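Local coordinates for protein inorganic pyrophosphatase (PDB 6LL8) that probably hydrolyses inorganic diphosphate to two phosphates with the help of divalent metal ions such as manganese or magnesium, at residues G19-A24 with A34-L39; T62-E67 with P81-Q86; D232-I237 with E262-S267. One frame throughout, in Å; residues are numbered along the deposited sequence.

How the contacts relate
The three contacts follow one another along the chain; none nests in or crosses another. Contact 1 comes first and closes the short connection between helix 14-29 and strand 34-38 of the DHH domain. Contact 2 opens after it and joins the loops that precede and follow strand 68-72 of the same parallel sheet. The two touch: Ala37 CB lies 3.4 Å from Tyr64 OH, and Leu39 packs on Thr62, Tyr64 and Pro81. Contact 3 belongs to the DHHA2 domain, where it packs helix 230-243 on strand 260-267; its centre is about 33 Å from that of contact 1 and about 32 Å from that of contact 2.

Contact 1: G19-A24 with A34-L39; sequences GAIALA and AIAARL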
# COMPACT_ATOMS: atom_id res chain seq x y z
N GLY A 19 -3.02 -2.23 9.82
CA GLY A 19 -1.83 -1.98 10.65
C GLY A 19 -2.01 -0.86 11.64
O GLY A 19 -1.54 -0.96 12.78
N ALA A 20 -2.72 0.20 11.27
CA ALA A 20 -3.00 1.27 12.24
C ALA A 20 -3.84 0.71 13.41
O ALA A 20 -3.55 1.02 14.57
CB ALA A 20 -3.69 2.42 11.57
N ILE A 21 -4.85 -0.08 13.11
CA ILE A 21 -5.70 -0.68 14.16
C ILE A 21 -4.84 -1.59 15.03
O ILE A 21 -4.90 -1.53 16.26
CB ILE A 21 -6.87 -1.45 13.53
CG1 ILE A 21 -7.82 -0.50 12.81
CG2 ILE A 21 -7.60 -2.26 14.59
CD1 ILE A 21 -8.88 -1.19 11.98
N ALA A 22 -4.05 -2.46 14.40
CA ALA A 22 -3.28 -3.46 15.14
C ALA A 22 -2.21 -2.80 16.01
O ALA A 22 -2.01 -3.21 17.18
CB ALA A 22 -2.67 -4.44 14.17
N LEU A 23 -1.50 -1.81 15.50
CA LEU A 23 -0.45 -1.16 16.30
C LEU A 23 -1.08 -0.29 17.36
O LEU A 23 -0.55 -0.25 18.48
CB LEU A 23 0.51 -0.39 15.41
CG LEU A 23 1.62 0.35 16.14
CD1 LEU A 23 2.43 -0.54 17.06
CD2 LEU A 23 2.52 1.07 15.15
N ALA A 24 -2.18 0.42 17.09
CA ALA A 24 -2.81 1.21 18.17
C ALA A 24 -3.21 0.28 19.32
O ALA A 24 -3.05 0.64 20.50
CB ALA A 24 -3.99 1.98 17.66
N ALA A 34 -2.84 5.53 22.37
CA ALA A 34 -2.79 5.56 20.90
C ALA A 34 -4.18 5.56 20.32
O ALA A 34 -5.11 4.95 20.89
CB ALA A 34 -1.99 4.38 20.37
N ILE A 35 -4.32 6.15 19.16
CA ILE A 35 -5.57 6.20 18.36
C ILE A 35 -5.18 5.83 16.93
O ILE A 35 -4.32 6.46 16.34
CB ILE A 35 -6.22 7.59 18.41
CG1 ILE A 35 -6.61 7.95 19.84
CG2 ILE A 35 -7.42 7.64 17.47
CD1 ILE A 35 -6.93 9.40 20.02
N ALA A 36 -5.87 4.86 16.35
CA ALA A 36 -5.74 4.54 14.92
C ALA A 36 -6.45 5.58 14.07
O ALA A 36 -7.57 6.01 14.40
CB ALA A 36 -6.30 3.18 14.62
N ALA A 37 -5.85 5.99 12.98
CA ALA A 37 -6.45 6.98 12.09
C ALA A 37 -6.22 6.59 10.64
O ALA A 37 -5.43 5.69 10.33
CB ALA A 37 -5.95 8.36 12.40
N ARG A 38 -6.89 7.31 9.76
CA ARG A 38 -6.77 7.13 8.32
C ARG A 38 -6.81 8.49 7.61
O ARG A 38 -7.51 9.40 8.07
CB ARG A 38 -7.84 6.21 7.76
CG ARG A 38 -9.26 6.70 7.93
CD ARG A 38 -10.28 5.64 7.56
NE ARG A 38 -11.61 6.02 7.98
CZ ARG A 38 -12.53 6.65 7.26
NH1 ARG A 38 -12.32 6.97 6.01
NH2 ARG A 38 -13.70 6.90 7.83
N LEU A 39 -6.14 8.56 6.48
CA LEU A 39 -6.05 9.78 5.64
C LEU A 39 -7.02 9.76 4.48
O LEU A 39 -6.99 10.70 3.69
CB LEU A 39 -4.64 9.92 5.12
CG LEU A 39 -3.60 10.33 6.14
CD1 LEU A 39 -2.17 10.19 5.62
CD2 LEU A 39 -3.84 11.76 6.60
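The beta-alpha-beta unit made by strand 4-7, helix 14-29 and strand 34-38 of the DHH domain brings Ala20 and Ala24 of the helix down on Ala34 and Ala36 of the strand. Segments 19-24 and 34-38 run almost antiparallel (177°), their axes 7.2 Å apart at closest, a short separation made possible by a contact carried mostly by methyl groups. Ala36 CB lies at the middle of the contact. It points at the helix between Ala20 and Ala24, one turn apart, and meets the Ala20 O atom at 3.5 Å; that oxygen already accepts the helical bond from Ala24 N, so the methyl lies against a carbonyl already bonded within the helix. Ala36 CB also lies 4.1 Å from Ala20 CB and, more loosely, beside Ile21 CG1. Ala24 CB comes from the helix side onto the strand backbone, 3.7 Å from Ala36 N, with Ala36 CB at 4.0 Å and Ala34 CB at 4.1 Å from the same methyl. Nearer the start of the helix, Ala20 CB rests against Ala37 O at 3.9 Å, and nearer its end Ala34 CB packs against the carbonyl of Ala24. Between the two segments the contact is made by van der Waals packing alone. On one flank Ile21 reaches Ile136 and Ile139 of helix 134-147, against which Ala22 also packs, while Leu23 leans on Val6 of strand 4-7. Strand 34-38 itself is bonded through Ile35 and Ala37 to strand 4-7, and through Arg38 to Glu59 of strand 59-60.

Contact 2: T62-E67 with P81-Q86; sequences TSYAGE and PDDIAQ
The carboxylate of Asp83 faces the Ser63 hydroxyl and the backbone N-H groups of Tyr64 and Ala65, joining two loops that bracket strand 68-72 of the parallel DHH sheet. Each loop holds a beta turn, type II from Tyr64 to Glu67 and type I from Pro81 to Ile84. Asp83 OD1 uses its syn lone pair for Tyr64 N at 2.8 Å, in a nearly straight bond (166°). Asp83 OD2 accepts from Ser63 OG at 2.6 Å, on its syn side and 20° out of the carboxylate plane, a bond that describes one of two modelled Ser63 conformers and so is less certain; Ala65 N adds a weak bond to the same oxygen. Thr62 O receives two water hydrogens: one water accepts from Asp82 N, the other weakly from Asp83 N. The Asp82 carboxylate turns to Lys10, and Tyr64 OH bonds to Lys61 O. At the far end Gly66 N donates to Gln86 O at 2.8 Å, 38° above the carbonyl plane. The Tyr64 side chain crosses Pro81 at about a right angle, with Tyr64 CD1 3.5 Å from Pro81 CG.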
# COMPACT_ATOMS: atom_id res chain seq x y z
N THR A 62 -7.01 14.39 8.96
CA THR A 62 -6.05 14.86 7.94
C THR A 62 -5.02 15.85 8.51
O THR A 62 -3.97 16.01 7.85
CB THR A 62 -6.76 15.39 6.71
OG1 THR A 62 -7.66 16.41 7.09
CG2 THR A 62 -7.50 14.28 6.01
N SER A 63 -5.28 16.49 9.62
CA SER A 63 -4.30 17.45 10.19
C SER A 63 -3.75 16.90 11.49
O SER A 63 -4.50 16.47 12.39
CB SER A 63 -4.85 18.81 10.35
OG SER A 63 -4.04 19.54 11.25
N TYR A 64 -2.44 16.92 11.56
CA TYR A 64 -1.71 16.32 12.69
C TYR A 64 -0.70 17.28 13.29
O TYR A 64 0.06 16.88 14.17
CB TYR A 64 -0.98 15.05 12.25
CG TYR A 64 -1.93 13.96 11.86
CD1 TYR A 64 -2.51 13.97 10.62
CD2 TYR A 64 -2.29 12.94 12.74
CE1 TYR A 64 -3.41 13.00 10.23
CE2 TYR A 64 -3.18 11.96 12.36
CZ TYR A 64 -3.73 11.97 11.10
OH TYR A 64 -4.63 11.01 10.72
N ALA A 65 -0.73 18.56 12.93
CA ALA A 65 0.19 19.52 13.57
C ALA A 65 0.03 19.44 15.09
O ALA A 65 -1.11 19.42 15.60
CB ALA A 65 -0.08 20.92 13.11
N GLY A 66 1.14 19.44 15.81
CA GLY A 66 1.13 19.41 17.28
C GLY A 66 0.94 18.03 17.87
O GLY A 66 0.99 17.90 19.09
N GLU A 67 0.67 17.03 17.05
CA GLU A 67 0.43 15.66 17.51
C GLU A 67 1.70 14.84 17.46
O GLU A 67 2.65 15.22 16.76
CB GLU A 67 -0.63 14.98 16.63
CG GLU A 67 -1.95 15.73 16.55
CD GLU A 67 -2.76 15.81 17.83
OE1 GLU A 67 -2.45 15.12 18.80
OE2 GLU A 67 -3.73 16.57 17.84
N PRO A 81 0.64 12.88 6.14
CA PRO A 81 -0.23 14.05 6.28
C PRO A 81 0.46 15.31 5.74
O PRO A 81 1.66 15.46 5.90
CB PRO A 81 -0.46 14.11 7.80
CG PRO A 81 -0.26 12.68 8.28
CD PRO A 81 0.86 12.16 7.41
N ASP A 82 -0.35 16.23 5.25
CA ASP A 82 0.21 17.45 4.63
C ASP A 82 1.01 18.26 5.66
O ASP A 82 1.99 18.90 5.28
CB ASP A 82 -0.89 18.30 4.04
CG ASP A 82 -1.52 17.74 2.79
OD1 ASP A 82 -0.92 16.84 2.19
OD2 ASP A 82 -2.56 18.30 2.39
N ASP A 83 0.60 18.24 6.92
CA ASP A 83 1.23 19.06 7.98
C ASP A 83 2.14 18.22 8.87
O ASP A 83 2.42 18.62 10.00
CB ASP A 83 0.19 19.87 8.74
CG ASP A 83 -0.79 19.04 9.54
OD1 ASP A 83 -0.76 17.78 9.46
OD2 ASP A 83 -1.59 19.64 10.28
N ILE A 84 2.64 17.09 8.37
CA ILE A 84 3.51 16.23 9.22
C ILE A 84 4.74 16.99 9.71
O ILE A 84 5.24 16.63 10.78
CB ILE A 84 3.86 14.93 8.50
CG1 ILE A 84 4.30 13.81 9.46
CG2 ILE A 84 4.91 15.18 7.41
CD1 ILE A 84 3.28 13.35 10.43
N ALA A 85 5.25 18.00 9.00
CA ALA A 85 6.45 18.71 9.49
C ALA A 85 6.16 19.44 10.80
O ALA A 85 7.13 19.76 11.50
CB ALA A 85 7.00 19.66 8.46
N GLN A 86 4.90 19.71 11.11
CA GLN A 86 4.53 20.39 12.36
C GLN A 86 4.05 19.39 13.40
O GLN A 86 3.62 19.81 14.48
CB GLN A 86 3.47 21.44 12.09
CG GLN A 86 3.98 22.63 11.29
CD GLN A 86 3.88 22.41 9.81
OE1 GLN A 86 2.81 22.12 9.27
NE2 GLN A 86 4.99 22.65 9.12
O HOH W 1 -3.10 15.45 5.29
O HOH W 2 -2.65 18.35 6.94

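Contact 3: D232-I237 with E262-S267; sequences DLEADI and EMLVVS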
# COMPACT_ATOMS: atom_id res chain seq x y z
N ASP A 232 -10.49 4.97 -21.59
CA ASP A 232 -10.95 5.94 -20.56
C ASP A 232 -9.89 6.09 -19.47
O ASP A 232 -9.64 7.20 -19.01
CB ASP A 232 -12.31 5.53 -19.98
CG ASP A 232 -13.50 5.62 -20.95
OD1 ASP A 232 -13.32 6.28 -21.96
OD2 ASP A 232 -14.53 5.03 -20.63
N LEU A 233 -9.23 5.00 -19.08
CA LEU A 233 -8.14 5.10 -18.09
C LEU A 233 -6.98 5.91 -18.67
O LEU A 233 -6.40 6.73 -17.95
CB LEU A 233 -7.67 3.72 -17.67
CG LEU A 233 -8.68 2.84 -16.94
CD1 LEU A 233 -8.15 1.44 -16.78
CD2 LEU A 233 -9.05 3.42 -15.59
N GLU A 234 -6.64 5.67 -19.93
CA GLU A 234 -5.53 6.39 -20.59
C GLU A 234 -5.84 7.88 -20.64
O GLU A 234 -4.96 8.72 -20.39
CB GLU A 234 -5.27 5.81 -21.97
CG GLU A 234 -4.72 4.39 -21.89
CD GLU A 234 -4.50 3.79 -23.26
OE1 GLU A 234 -5.50 3.68 -24.04
OE2 GLU A 234 -3.34 3.42 -23.54
N ALA A 235 -7.07 8.24 -20.99
CA ALA A 235 -7.46 9.66 -21.05
C ALA A 235 -7.38 10.24 -19.65
O ALA A 235 -6.95 11.39 -19.46
CB ALA A 235 -8.85 9.82 -21.62
N ASP A 236 -7.80 9.46 -18.65
CA ASP A 236 -7.84 9.99 -17.28
C ASP A 236 -6.45 10.22 -16.70
O ASP A 236 -6.24 11.23 -16.01
CB ASP A 236 -8.68 9.12 -16.38
CG ASP A 236 -9.01 9.86 -15.10
OD1 ASP A 236 -9.74 10.92 -15.18
OD2 ASP A 236 -8.47 9.47 -14.07
N ILE A 237 -5.49 9.34 -16.98
CA ILE A 237 -4.13 9.55 -16.42
C ILE A 237 -3.49 10.79 -17.06
O ILE A 237 -2.71 11.46 -16.38
CB ILE A 237 -3.23 8.32 -16.47
CG1 ILE A 237 -2.93 7.84 -17.89
CG2 ILE A 237 -3.81 7.22 -15.60
CD1 ILE A 237 -1.91 6.72 -17.93
N GLU A 262 0.25 -4.87 -17.16
CA GLU A 262 0.32 -3.92 -18.27
C GLU A 262 0.45 -2.53 -17.65
O GLU A 262 -0.42 -2.17 -16.84
CB GLU A 262 -0.91 -4.03 -19.15
CG GLU A 262 -0.81 -3.10 -20.34
CD GLU A 262 -1.89 -3.20 -21.36
OE1 GLU A 262 -3.03 -3.18 -20.96
OE2 GLU A 262 -1.56 -3.25 -22.55
N MET A 263 1.45 -1.78 -18.04
CA MET A 263 1.61 -0.42 -17.54
C MET A 263 1.15 0.56 -18.59
O MET A 263 1.62 0.52 -19.72
CB MET A 263 3.06 -0.14 -17.18
CG MET A 263 3.28 1.22 -16.55
SD MET A 263 5.01 1.63 -16.27
CE MET A 263 5.27 0.80 -14.70
N LEU A 264 0.25 1.44 -18.21
CA LEU A 264 -0.19 2.59 -19.01
C LEU A 264 0.68 3.77 -18.59
O LEU A 264 0.82 4.00 -17.37
CB LEU A 264 -1.67 2.89 -18.78
CG LEU A 264 -2.64 1.72 -18.92
CD1 LEU A 264 -4.07 2.17 -18.69
CD2 LEU A 264 -2.50 1.02 -20.24
N VAL A 265 1.22 4.54 -19.54
CA VAL A 265 2.24 5.55 -19.25
C VAL A 265 1.87 6.86 -19.93
O VAL A 265 1.71 6.87 -21.18
CB VAL A 265 3.62 5.08 -19.74
CG1 VAL A 265 4.69 6.14 -19.49
CG2 VAL A 265 4.01 3.74 -19.13
N VAL A 266 1.88 7.93 -19.19
CA VAL A 266 1.96 9.31 -19.74
C VAL A 266 3.12 10.00 -19.06
O VAL A 266 3.21 9.96 -17.84
CB VAL A 266 0.64 10.07 -19.60
CG1 VAL A 266 -0.42 9.43 -20.46
CG2 VAL A 266 0.16 10.16 -18.17
N SER A 267 4.06 10.52 -19.82
CA SER A 267 5.32 11.01 -19.23
C SER A 267 5.91 12.13 -20.05
O SER A 267 5.88 12.07 -21.28
CB SER A 267 6.31 9.88 -19.14
OG SER A 267 7.50 10.28 -18.50
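Ile237 of helix 230-243 reaches between Leu264 and Val266 of strand 260-267, and its side chain can be traced outward from the helix. CB points at the strand. CG1 takes the position between the backbone N and the carbonyl carbon (chi1 63°) and meets the isopropyl group of Val266, with Ile237 CG1 3.9 Å from Val266 CG2 and Val266 CG1 equally near. The backbone carbonyl of Ile237 also meets this valine, Ile237 O 3.6 Å from Val266 CG2. Val266 is modelled in two conformers, so these contacts describe one of them. At the tip, Ile237 CD1 lies anti to CA (chi2 173°) and lands on the strand backbone as well as on a side chain: it lies 3.9 Å from Leu264 O and 3.9 Å from Leu264 CB, with Val265 N a little farther off. The side chains of Ile237 and Leu264 cross at about a right angle there. In the DHHA2 domain, helix 230-243 forms the crossover of a beta-alpha-beta unit between the parallel strands 211-220 and 248-255, and here it extends over the next strand of the mixed sheet, segments 232-237 and 262-267 crossing at a signed angle of -32°. One turn earlier on the helix, Leu233 and Glu234 meet the CD1 methyl of Leu264, which lies 3.9 Å from Glu234 CG and 4.1 Å from Leu233 CB. The aliphatic part of Glu234 thus covers Leu264, while its carboxylate is held by a salt bridge from OE2 to Arg285 of strand 285-289. Val199 of helix 195-199 packs on both Leu233 and Ile237, and Val249 of strand 248-255 touches both Ile237 and Val266.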